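Local coordinates for protein D-isomer specific 2-hydroxyacid dehydrogenase NAD-binding (Xanthobacter autotrophicus, PDB 4XA8) that probably acts as an NAD(P)-dependent oxidoreductase of the D-isomer-specific 2-hydroxyacid dehydrogenase family, and can bind NADPH, at residues Arg53-Trp58 / Pro69-Val74. Sequence-based numbering, arbitrary orientation.
Sequences RYALVW and PNLKLV
Strand 73-76 starts here, docking parallel onto strand 52-57 after a link without helix. Their five-stranded parallel sheet, order 2-1-3-4-5, is flavodoxin-like, consistent with the substrate-binding domain of D-2-hydroxyacid dehydrogenases. Arg53 O anchors the incoming chain: Lys72 N binds it at 2.8 Å, in the carbonyl plane and on a lone pair, while Leu73 N adds a weak second bond. The ladder continues with Ala55 N to Leu73 O at 3.0 Å.

Side chains then sort by face. On one, Tyr54 and Leu73 cross obliquely, ring edge to side-chain root, with Tyr54 CD1 4.1 Å from Leu73 CB; both also pack on helix 290-306. The tyrosine's chi1 of -29° is far from a staggered value, and one ring face has Arg53 CB over its centre. On the other face, Leu71, CG anti to the backbone N (chi1 -154°) and turned by chi2 (54°), sets CD1 3.8 Å from Ala55 CB, a side chain short enough to allow this approach. Beta-branched Val57 and Val74 meet farther along, CG2 to CG1 at 4.2 Å.

At the start of the strands, Arg53 and Lys72 run side by side in the same direction, each with CG anti to its carbonyl carbon. Lys72 CE lies at the guanidinium edge, 3.7 Å from Arg53 NH2, and Lys72 NZ is 4.2 Å from that same nitrogen. Arg53 NH2 makes a salt bridge with Glu305, and NH1 hydrogen-bonds to Ser7 O. Backbone bonds thus set the parallel register and apolar side chains pack on both faces, while Glu305 probably eases the repulsion between the two like charges.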
loop_
_atom_site.group_PDB
_atom_site.type_symbol
_atom_site.label_atom_id
_atom_site.label_comp_id
_atom_site.label_asym_id
_atom_site.label_seq_id
_atom_site.Cartn_x
_atom_site.Cartn_y
_atom_site.Cartn_z
ATOM N N ARG A 53 -27.757 -22.640 21.480
ATOM C CA ARG A 53 -26.859 -22.793 22.616
ATOM C C ARG A 53 -25.535 -22.050 22.460
ATOM O O ARG A 53 -24.803 -21.859 23.431
ATOM C CB ARG A 53 -26.634 -24.276 22.870
ATOM C CG ARG A 53 -27.911 -24.980 23.295
ATOM C CD ARG A 53 -27.725 -26.476 23.304
ATOM N NE ARG A 53 -27.077 -26.944 24.525
ATOM C CZ ARG A 53 -26.797 -28.220 24.789
ATOM N NH1 ARG A 53 -27.094 -29.177 23.915
ATOM N NH2 ARG A 53 -26.200 -28.540 25.930
ATOM N N TYR A 54 -25.256 -21.594 21.252
ATOM C CA TYR A 54 -24.031 -20.858 20.980
ATOM C C TYR A 54 -24.391 -19.614 20.178
ATOM O O TYR A 54 -25.299 -19.664 19.344
ATOM C CB TYR A 54 -23.047 -21.770 20.233
ATOM C CG TYR A 54 -23.212 -23.249 20.569
ATOM C CD1 TYR A 54 -22.773 -23.774 21.791
ATOM C CD2 TYR A 54 -23.853 -24.113 19.685
ATOM C CE1 TYR A 54 -22.937 -25.115 22.097
ATOM C CE2 TYR A 54 -24.039 -25.454 19.987
ATOM C CZ TYR A 54 -23.582 -25.944 21.192
ATOM O OH TYR A 54 -23.777 -27.267 21.479
ATOM N N ALA A 55 -23.714 -18.503 20.473
ATOM C CA ALA A 55 -23.872 -17.245 19.735
ATOM C C ALA A 55 -22.522 -16.705 19.254
ATOM O O ALA A 55 -21.606 -16.505 20.050
ATOM C CB ALA A 55 -24.588 -16.218 20.616
ATOM N N LEU A 56 -22.416 -16.506 17.940
ATOM C CA LEU A 56 -21.258 -15.889 17.310
ATOM C C LEU A 56 -21.692 -14.520 16.829
ATOM O O LEU A 56 -22.532 -14.414 15.943
ATOM C CB LEU A 56 -20.794 -16.757 16.134
ATOM C CG LEU A 56 -19.671 -16.214 15.244
ATOM C CD1 LEU A 56 -18.430 -16.068 16.087
ATOM C CD2 LEU A 56 -19.463 -17.178 14.079
ATOM N N VAL A 57 -21.160 -13.470 17.438
ATOM C CA VAL A 57 -21.743 -12.145 17.268
ATOM C C VAL A 57 -20.747 -10.995 17.163
ATOM O O VAL A 57 -19.622 -11.053 17.704
ATOM C CB VAL A 57 -22.693 -11.789 18.442
ATOM C CG1 VAL A 57 -23.812 -12.790 18.608
ATOM C CG2 VAL A 57 -21.904 -11.659 19.732
ATOM N N TRP A 58 -21.190 -9.924 16.492
ATOM C CA TRP A 58 -20.556 -8.613 16.609
ATOM C C TRP A 58 -21.615 -7.517 16.905
ATOM O O TRP A 58 -22.559 -7.312 16.138
ATOM C CB TRP A 58 -19.750 -8.272 15.360
ATOM C CG TRP A 58 -19.005 -6.981 15.463
ATOM C CD1 TRP A 58 -19.422 -5.758 15.005
ATOM C CD2 TRP A 58 -17.738 -6.757 16.098
ATOM N NE1 TRP A 58 -18.470 -4.804 15.268
ATOM C CE2 TRP A 58 -17.436 -5.382 15.954
ATOM C CE3 TRP A 58 -16.833 -7.582 16.783
ATOM C CZ2 TRP A 58 -16.251 -4.814 16.454
ATOM C CZ3 TRP A 58 -15.655 -7.017 17.282
ATOM C CH2 TRP A 58 -15.378 -5.646 17.114
ATOM N N PRO A 69 -32.621 -18.472 26.105
ATOM C CA PRO A 69 -32.428 -18.800 27.518
ATOM C C PRO A 69 -31.379 -19.902 27.789
ATOM O O PRO A 69 -30.736 -19.860 28.825
ATOM C CB PRO A 69 -33.841 -19.206 27.998
ATOM C CG PRO A 69 -34.601 -19.578 26.789
ATOM C CD PRO A 69 -33.936 -18.895 25.596
ATOM N N ASN A 70 -31.169 -20.826 26.844
ATOM C CA ASN A 70 -30.251 -21.971 27.009
ATOM C C ASN A 70 -28.838 -21.761 26.413
ATOM O O ASN A 70 -28.055 -22.719 26.259
ATOM C CB ASN A 70 -30.900 -23.204 26.372
ATOM C CG ASN A 70 -32.230 -23.532 26.989
ATOM O OD1 ASN A 70 -32.395 -23.410 28.199
ATOM N ND2 ASN A 70 -33.194 -23.949 26.171
ATOM N N LEU A 71 -28.521 -20.513 26.075
ATOM C CA LEU A 71 -27.156 -20.130 25.648
ATOM C C LEU A 71 -26.082 -20.602 26.655
ATOM O O LEU A 71 -26.203 -20.392 27.895
ATOM C CB LEU A 71 -27.096 -18.613 25.520
ATOM C CG LEU A 71 -26.136 -17.907 24.599
ATOM C CD1 LEU A 71 -26.292 -18.454 23.190
ATOM C CD2 LEU A 71 -26.479 -16.423 24.695
ATOM N N LYS A 72 -25.052 -21.247 26.107
ATOM C CA LYS A 72 -23.949 -21.832 26.875
ATOM C C LYS A 72 -22.587 -21.199 26.587
ATOM O O LYS A 72 -21.639 -21.392 27.372
ATOM C CB LYS A 72 -23.900 -23.341 26.597
ATOM C CG LYS A 72 -25.187 -24.081 27.036
ATOM C CD LYS A 72 -24.903 -25.432 27.686
ATOM C CE LYS A 72 -26.112 -25.924 28.479
ATOM N NZ LYS A 72 -25.755 -26.695 29.704
ATOM N N LEU A 73 -22.504 -20.466 25.469
ATOM C CA LEU A 73 -21.250 -19.996 24.907
ATOM C C LEU A 73 -21.498 -18.792 23.996
ATOM O O LEU A 73 -22.378 -18.826 23.124
ATOM C CB LEU A 73 -20.581 -21.142 24.118
ATOM C CG LEU A 73 -19.267 -20.819 23.385
ATOM C CD1 LEU A 73 -18.222 -20.363 24.394
ATOM C CD2 LEU A 73 -18.749 -22.027 22.600
ATOM N N VAL A 74 -20.749 -17.715 24.219
ATOM C CA VAL A 74 -20.689 -16.593 23.282
ATOM C C VAL A 74 -19.302 -16.496 22.672
ATOM O O VAL A 74 -18.290 -16.708 23.361
ATOM C CB VAL A 74 -21.033 -15.261 23.970
ATOM C CG1 VAL A 74 -20.824 -14.088 23.017
ATOM C CG2 VAL A 74 -22.454 -15.303 24.436
#